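Local structure of host-nuclease inhibitor protein Gam, putative (Desulfovibrio vulgaris, 2P2U) at residues I11-D14 with I15-E19; E24-T27 with I28-V32; R60-E63 with L64-V68. The protein probably binds double-stranded DNA, as a putative phage Mu Gam-like inhibitor of host nucleases, though its own function is not established. One frame throughout, in Å; residues are numbered along the deposited sequence.

Interaction 1 of 3, residues I11-D14 with I15-E19; sequences IVAD and IRQAE
D14 bends its carboxylate forward over the start of the long helix 15-74, where it meets the first backbone N-H groups. It is the N-cap residue: OD1 accepts from R16 N and from Q17 N, the latter a weak bond of 3.3 Å between Q17 N and D14 OD1 with an N-H...O angle of 152°. The bond to R16 N is modelled very short and is doubtful in detail; the position of D14 is that of an N-cap. Aspartate suits the place because its side chain is short enough to turn onto the amides that follow it, which have no preceding turn to accept from them, and its negative charge probably also interacts favourably with the positive end of the helix dipole. With chi1 at 88°, CG stands between the backbone N and the carbonyl carbon of D14, and this brings OD1 forward. The backbone adds a weak bond of 3.3 Å from A18 N to D14 O.

Beside the cap, Q17 reaches back along the incoming chain. Its side chain meets that of D14 at about a right angle, with amide and carboxylate planes 45° apart, and its extended end sets NE2 3.1 Å from I11 O. V12 lays its CG1 branch on the first turn, 3.8 Å from Q17 CB and 4.0 Å from the small A18 methyl, CB, an apolar contact that suits valine and alanine on the buried side.

Further out, the lead-in is shaped by an inverse gamma turn centred on V12, closed by a weak bond from A13 N to I11 O. The second subunit packs against the apolar residues here: the loop and first turn rest on its helix 15-74, V12 on G67 and I15 on F71, and A18 on its L88, ahead of its strand 91-103.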
loop_
_atom_site.group_PDB
_atom_site.type_symbol
_atom_site.label_atom_id
_atom_site.label_comp_id
_atom_site.label_asym_id
_atom_site.label_seq_id
_atom_site.Cartn_x
_atom_site.Cartn_y
_atom_site.Cartn_z
ATOM N N ILE A 11 -31.378 -10.844 -23.469
ATOM C CA ILE A 11 -32.663 -10.179 -23.197
ATOM C C ILE A 11 -33.502 -11.028 -22.245
ATOM O O ILE A 11 -33.980 -12.084 -22.626
ATOM C CB ILE A 11 -33.497 -9.953 -24.486
ATOM C CG1 ILE A 11 -32.653 -9.305 -25.592
ATOM C CG2 ILE A 11 -34.726 -9.091 -24.158
ATOM C CD1 ILE A 11 -33.211 -9.496 -27.021
ATOM N N VAL A 12 -33.702 -10.557 -21.022
ATOM C CA VAL A 12 -34.374 -11.376 -20.022
ATOM C C VAL A 12 -35.903 -11.127 -19.939
ATOM O O VAL A 12 -36.392 -10.597 -18.962
ATOM C CB VAL A 12 -33.710 -11.221 -18.646
ATOM C CG1 VAL A 12 -34.260 -12.243 -17.679
ATOM C CG2 VAL A 12 -32.201 -11.373 -18.775
ATOM N N ALA A 13 -36.653 -11.559 -20.957
ATOM C CA ALA A 13 -38.107 -11.276 -21.077
ATOM C C ALA A 13 -39.097 -11.760 -19.978
ATOM O O ALA A 13 -40.252 -11.299 -19.984
ATOM C CB ALA A 13 -38.637 -11.653 -22.506
ATOM N N ASP A 14 -38.696 -12.637 -19.053
ATOM C CA ASP A 14 -39.651 -13.048 -18.015
ATOM C C ASP A 14 -39.013 -13.632 -16.777
ATOM O O ASP A 14 -37.825 -13.868 -16.753
ATOM C CB ASP A 14 -40.721 -13.988 -18.604
ATOM C CG ASP A 14 -40.318 -15.469 -18.575
ATOM O OD1 ASP A 14 -39.811 -15.936 -17.539
ATOM O OD2 ASP A 14 -40.546 -16.182 -19.579
ATOM N N ILE A 15 -39.784 -13.872 -15.732
ATOM C CA ILE A 15 -39.159 -14.327 -14.491
ATOM C C ILE A 15 -38.345 -15.633 -14.605
ATOM O O ILE A 15 -37.315 -15.742 -13.996
ATOM C CB ILE A 15 -40.145 -14.330 -13.276
ATOM C CG1 ILE A 15 -40.068 -12.995 -12.538
ATOM C CG2 ILE A 15 -39.855 -15.475 -12.269
ATOM C CD1 ILE A 15 -41.139 -11.949 -13.005
ATOM N N ARG A 16 -38.793 -16.625 -15.367
ATOM C CA ARG A 16 -38.002 -17.872 -15.553
ATOM C C ARG A 16 -36.607 -17.555 -16.157
ATOM O O ARG A 16 -35.580 -17.999 -15.618
ATOM C CB ARG A 16 -38.774 -18.913 -16.402
ATOM C CG ARG A 16 -38.266 -20.353 -16.337
ATOM C CD ARG A 16 -38.967 -21.263 -15.319
ATOM N NE ARG A 16 -38.606 -22.656 -15.596
ATOM C CZ ARG A 16 -39.311 -23.502 -16.369
ATOM N NH1 ARG A 16 -40.463 -23.086 -16.889
ATOM N NH2 ARG A 16 -38.889 -24.777 -16.594
ATOM N N GLN A 17 -36.580 -16.761 -17.232
ATOM C CA GLN A 17 -35.324 -16.280 -17.828
ATOM C C GLN A 17 -34.384 -15.474 -16.915
ATOM O O GLN A 17 -33.230 -15.267 -17.255
ATOM C CB GLN A 17 -35.611 -15.463 -19.068
ATOM C CG GLN A 17 -35.695 -16.307 -20.249
ATOM C CD GLN A 17 -36.321 -15.620 -21.412
ATOM O OE1 GLN A 17 -37.248 -16.158 -22.020
ATOM N NE2 GLN A 17 -35.832 -14.433 -21.749
ATOM N N ALA A 18 -34.875 -14.976 -15.794
ATOM C CA ALA A 18 -34.007 -14.343 -14.843
ATOM C C ALA A 18 -33.355 -15.485 -14.083
ATOM O O ALA A 18 -32.150 -15.712 -14.217
ATOM C CB ALA A 18 -34.766 -13.389 -13.927
ATOM N N GLU A 19 -34.147 -16.216 -13.310
ATOM C CA GLU A 19 -33.769 -17.524 -12.760
ATOM C C GLU A 19 -32.652 -18.242 -13.548
ATOM O O GLU A 19 -31.738 -18.746 -12.938
ATOM C CB GLU A 19 -35.006 -18.389 -12.795
ATOM C CG GLU A 19 -35.412 -19.032 -11.489
ATOM C CD GLU A 19 -36.075 -20.405 -11.773
ATOM O OE1 GLU A 19 -37.093 -20.422 -12.520
ATOM O OE2 GLU A 19 -35.559 -21.451 -11.290
#

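Interaction 2 of 3, residues E24-T27 with I28-V32; sequences EIAT and IDRKV
A sharp bend at chi3 (-93°) folds the R30 side chain back along the helix, so that its guanidinium lies over the A26 carbonyl and turns an edge to T27. A26 O sits 3.2 Å above the guanidinium plane, over its centre. At the edge, R30 NH1 gives T27 OG1 a long, weak hydrogen bond of 3.4 Å with an N-H...O angle of 135°. T27 has CG2 anti to its backbone N, which leaves the hydroxyl on the R30 side, where it also makes a weak bond to A23 O, while CG2 lies 4.0 Å from K31 NZ as the two side chains run the same way.

Under these side chains lies ordinary helical backbone. I28 N bonds to E24 O and D29 N to I25 O, both at 2.9 Å, and K31 N reaches T27 O at 2.8 Å. I28 folds CG1 back over the E24 carbonyl, and its branched apolar bulk suits a buried side that meets L57 of the second subunit. I25, A26 and D29 touch I161 of strand 149-161, a contact that the small alanine side chain suits.

The carboxylates of E24 and D29 turn to the second subunit, where they form salt bridges with its R60 and R61. The side-chain polar contacts within the turn are weak, then, and the strong charge pairing is spent on joining the two chains.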
loop_
_atom_site.group_PDB
_atom_site.type_symbol
_atom_site.label_atom_id
_atom_site.label_comp_id
_atom_site.label_asym_id
_atom_site.label_seq_id
_atom_site.Cartn_x
_atom_site.Cartn_y
_atom_site.Cartn_z
ATOM N N GLU A 24 -26.452 -19.385 -14.261
ATOM C CA GLU A 24 -25.230 -19.111 -15.037
ATOM C C GLU A 24 -24.231 -18.168 -14.316
ATOM O O GLU A 24 -23.102 -18.565 -14.003
ATOM C CB GLU A 24 -25.594 -18.536 -16.395
ATOM C CG GLU A 24 -24.413 -18.344 -17.308
ATOM C CD GLU A 24 -24.908 -18.209 -18.733
ATOM O OE1 GLU A 24 -26.053 -18.660 -18.935
ATOM O OE2 GLU A 24 -24.211 -17.668 -19.631
ATOM N N ILE A 25 -24.669 -16.945 -14.035
ATOM C CA ILE A 25 -23.896 -16.048 -13.194
ATOM C C ILE A 25 -23.288 -16.857 -12.047
ATOM O O ILE A 25 -22.075 -16.889 -11.933
ATOM C CB ILE A 25 -24.732 -14.821 -12.674
ATOM C CG1 ILE A 25 -24.852 -13.729 -13.754
ATOM C CG2 ILE A 25 -24.191 -14.287 -11.392
ATOM C CD1 ILE A 25 -26.150 -12.920 -13.709
ATOM N N ALA A 26 -24.100 -17.551 -11.243
ATOM C CA ALA A 26 -23.582 -18.219 -10.053
ATOM C C ALA A 26 -22.674 -19.359 -10.426
ATOM O O ALA A 26 -21.977 -19.875 -9.557
ATOM C CB ALA A 26 -24.685 -18.697 -9.138
ATOM N N THR A 27 -22.669 -19.745 -11.709
ATOM C CA THR A 27 -21.721 -20.763 -12.230
ATOM C C THR A 27 -20.290 -20.181 -12.560
ATOM O O THR A 27 -19.256 -20.778 -12.192
ATOM C CB THR A 27 -22.387 -21.539 -13.387
ATOM O OG1 THR A 27 -23.162 -22.577 -12.801
ATOM C CG2 THR A 27 -21.383 -22.159 -14.395
ATOM N N ILE A 28 -20.295 -19.034 -13.260
ATOM C CA ILE A 28 -19.172 -18.132 -13.436
ATOM C C ILE A 28 -18.500 -17.742 -12.119
ATOM O O ILE A 28 -17.295 -17.868 -12.011
ATOM C CB ILE A 28 -19.590 -16.813 -14.146
ATOM C CG1 ILE A 28 -20.538 -17.067 -15.306
ATOM C CG2 ILE A 28 -18.356 -16.050 -14.646
ATOM C CD1 ILE A 28 -19.948 -17.892 -16.444
ATOM N N ASP A 29 -19.256 -17.233 -11.150
ATOM C CA ASP A 29 -18.691 -16.887 -9.844
ATOM C C ASP A 29 -17.944 -18.090 -9.265
ATOM O O ASP A 29 -16.925 -17.948 -8.591
ATOM C CB ASP A 29 -19.778 -16.495 -8.824
ATOM C CG ASP A 29 -20.130 -15.016 -8.854
ATOM O OD1 ASP A 29 -20.083 -14.365 -9.919
ATOM O OD2 ASP A 29 -20.506 -14.503 -7.781
ATOM N N ARG A 30 -18.486 -19.273 -9.515
ATOM C CA ARG A 30 -17.940 -20.479 -8.921
ATOM C C ARG A 30 -16.711 -20.921 -9.719
ATOM O O ARG A 30 -15.763 -21.394 -9.138
ATOM C CB ARG A 30 -19.006 -21.567 -8.893
ATOM C CG ARG A 30 -19.209 -22.242 -7.556
ATOM C CD ARG A 30 -20.242 -23.420 -7.667
ATOM N NE ARG A 30 -21.610 -22.995 -7.364
ATOM C CZ ARG A 30 -22.564 -22.893 -8.266
ATOM N NH1 ARG A 30 -22.323 -23.214 -9.545
ATOM N NH2 ARG A 30 -23.759 -22.467 -7.882
ATOM N N LYS A 31 -16.757 -20.754 -11.041
ATOM C CA LYS A 31 -15.643 -20.975 -11.946
ATOM C C LYS A 31 -14.504 -19.945 -11.727
ATOM O O LYS A 31 -13.457 -20.289 -11.156
ATOM C CB LYS A 31 -16.137 -20.944 -13.389
ATOM C CG LYS A 31 -15.671 -22.156 -14.246
ATOM C CD LYS A 31 -16.637 -23.426 -14.154
ATOM C CE LYS A 31 -17.176 -23.936 -15.578
ATOM N NZ LYS A 31 -18.063 -22.996 -16.460
ATOM N N VAL A 32 -14.681 -18.699 -12.181
ATOM C CA VAL A 32 -13.746 -17.610 -11.828
ATOM C C VAL A 32 -13.092 -17.837 -10.462
ATOM O O VAL A 32 -11.935 -18.215 -10.422
ATOM C CB VAL A 32 -14.403 -16.204 -11.899
ATOM C CG1 VAL A 32 -13.710 -15.221 -10.984
ATOM C CG2 VAL A 32 -14.380 -15.705 -13.273
#

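Interaction 3 of 3, residues R60-E63 with L64-V68; sequences RRKE and LEDGV
Ion pairs between residues i and i+4, R61 with E65 and K62 with D66, run along the far part of helix 15-74. The first is the firmer: R61 NH2 lies 2.7 Å from E65 OE1, which approaches at the guanidinium edge while the carboxylate plane stands 86° to the guanidinium. Long, extended side chains let this pair span the turn, CG of R61 being anti to its backbone N (chi1 -174°). K62 crosses D66 obliquely, and its salt bridge, NZ to OD1 at 3.7 Å, is long. R60, bent at chi2 and chi3, forms a salt bridge with E63, NH2 to OE1 at 3.3 Å, in the guanidinium plane and on the anti side of the carboxylate, while L64 CD2 rests 3.7 Å above one face, toward the rim. Leucine thus gives the arginine an apolar bed and also packs on I25 of the second subunit. Beneath, L64 N, E65 N and D66 N bond to R60 O, R61 O and K62 O.

R60 NH1 also reaches E24 of the second subunit, and R61 NE its D29. Each guanidinium uses different nitrogens for an acid of its own helix and one of the second subunit, which probably holds both groups in position at the dimer interface.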
loop_
_atom_site.group_PDB
_atom_site.type_symbol
_atom_site.label_atom_id
_atom_site.label_comp_id
_atom_site.label_asym_id
_atom_site.label_seq_id
_atom_site.Cartn_x
_atom_site.Cartn_y
_atom_site.Cartn_z
ATOM N N ARG A 60 24.651 -17.384 3.682
ATOM C CA ARG A 60 26.057 -17.310 3.358
ATOM C C ARG A 60 26.478 -15.852 3.096
ATOM O O ARG A 60 27.542 -15.402 3.565
ATOM C CB ARG A 60 26.423 -18.256 2.193
ATOM C CG ARG A 60 27.906 -18.170 1.699
ATOM C CD ARG A 60 28.771 -19.396 2.040
ATOM N NE ARG A 60 29.525 -19.272 3.291
ATOM C CZ ARG A 60 30.846 -19.143 3.400
ATOM N NH1 ARG A 60 31.641 -19.074 2.329
ATOM N NH2 ARG A 60 31.374 -19.068 4.605
ATOM N N ARG A 61 25.651 -15.096 2.388
ATOM C CA ARG A 61 26.046 -13.714 2.139
ATOM C C ARG A 61 26.250 -12.946 3.443
ATOM O O ARG A 61 27.039 -12.041 3.474
ATOM C CB ARG A 61 25.048 -13.017 1.249
ATOM C CG ARG A 61 25.475 -11.659 0.846
ATOM C CD ARG A 61 24.390 -11.062 0.034
ATOM N NE ARG A 61 24.818 -9.931 -0.780
ATOM C CZ ARG A 61 25.199 -8.726 -0.327
ATOM N NH1 ARG A 61 25.514 -7.771 -1.207
ATOM N NH2 ARG A 61 25.257 -8.475 0.985
ATOM N N LYS A 62 25.567 -13.349 4.514
ATOM C CA LYS A 62 25.659 -12.698 5.816
ATOM C C LYS A 62 27.028 -12.976 6.481
ATOM O O LYS A 62 27.847 -12.077 6.595
ATOM C CB LYS A 62 24.449 -13.126 6.701
ATOM C CG LYS A 62 24.257 -12.417 8.101
ATOM C CD LYS A 62 24.145 -10.867 8.064
ATOM C CE LYS A 62 24.299 -10.238 9.492
ATOM N NZ LYS A 62 23.926 -8.753 9.608
ATOM N N GLU A 63 27.273 -14.205 6.925
ATOM C CA GLU A 63 28.618 -14.673 7.244
ATOM C C GLU A 63 29.803 -13.874 6.554
ATOM O O GLU A 63 30.771 -13.475 7.219
ATOM C CB GLU A 63 28.702 -16.167 6.895
ATOM C CG GLU A 63 27.822 -17.136 7.757
ATOM C CD GLU A 63 27.967 -18.671 7.386
ATOM O OE1 GLU A 63 29.060 -19.143 6.917
ATOM O OE2 GLU A 63 26.966 -19.421 7.593
ATOM N N LEU A 64 29.712 -13.639 5.235
ATOM C CA LEU A 64 30.785 -13.024 4.455
ATOM C C LEU A 64 30.755 -11.557 4.661
ATOM O O LEU A 64 31.787 -10.954 4.941
ATOM C CB LEU A 64 30.600 -13.252 2.962
ATOM C CG LEU A 64 30.566 -14.670 2.439
ATOM C CD1 LEU A 64 29.986 -14.654 1.065
ATOM C CD2 LEU A 64 31.942 -15.319 2.470
ATOM N N GLU A 65 29.572 -10.971 4.453
ATOM C CA GLU A 65 29.334 -9.566 4.772
ATOM C C GLU A 65 29.834 -9.198 6.170
ATOM O O GLU A 65 30.614 -8.273 6.306
ATOM C CB GLU A 65 27.860 -9.228 4.662
ATOM C CG GLU A 65 27.576 -7.729 4.845
ATOM C CD GLU A 65 26.119 -7.358 4.572
ATOM O OE1 GLU A 65 25.494 -7.985 3.652
ATOM O OE2 GLU A 65 25.630 -6.436 5.289
ATOM N N ASP A 66 29.386 -9.918 7.193
ATOM C CA ASP A 66 29.914 -9.748 8.531
ATOM C C ASP A 66 31.433 -9.869 8.431
ATOM O O ASP A 66 32.102 -8.866 8.189
ATOM C CB ASP A 66 29.293 -10.764 9.500
ATOM C CG ASP A 66 27.890 -10.330 9.999
ATOM O OD1 ASP A 66 27.603 -9.116 9.944
ATOM O OD2 ASP A 66 27.082 -11.188 10.446
ATOM N N GLY A 67 31.971 -11.088 8.572
ATOM C CA GLY A 67 33.333 -11.431 8.108
ATOM C C GLY A 67 34.226 -10.305 7.629
ATOM O O GLY A 67 35.210 -9.982 8.294
ATOM N N VAL A 68 33.903 -9.699 6.496
ATOM C CA VAL A 68 34.706 -8.596 5.973
ATOM C C VAL A 68 34.625 -7.444 6.972
ATOM O O VAL A 68 35.540 -6.606 7.074
ATOM C CB VAL A 68 34.230 -8.145 4.556
ATOM C CG1 VAL A 68 34.971 -6.922 4.048
ATOM C CG2 VAL A 68 34.412 -9.247 3.585
#

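How the interactions relate
From the N terminus the three contacts follow in series, none nesting in or crossing another, and each joins adjoining residues without closing a long loop. Interaction 1 ties the incoming loop to the start of helix 15-74; interaction 2 is a turn of the same helix, its centre about 18 Å from that of interaction 1; interaction 3 lies beyond the middle, its centre about 53 Å from that of interaction 2. Between the subunits the order reverses: 24-31 face 57-64 and 12-15 face 67-71, consistent with the long helices pairing antiparallel. Interactions 2 and 3 are thus counterparts across the dimer; strand 149-161 of its own chain lies against interaction 2, that of the second subunit against interaction 3.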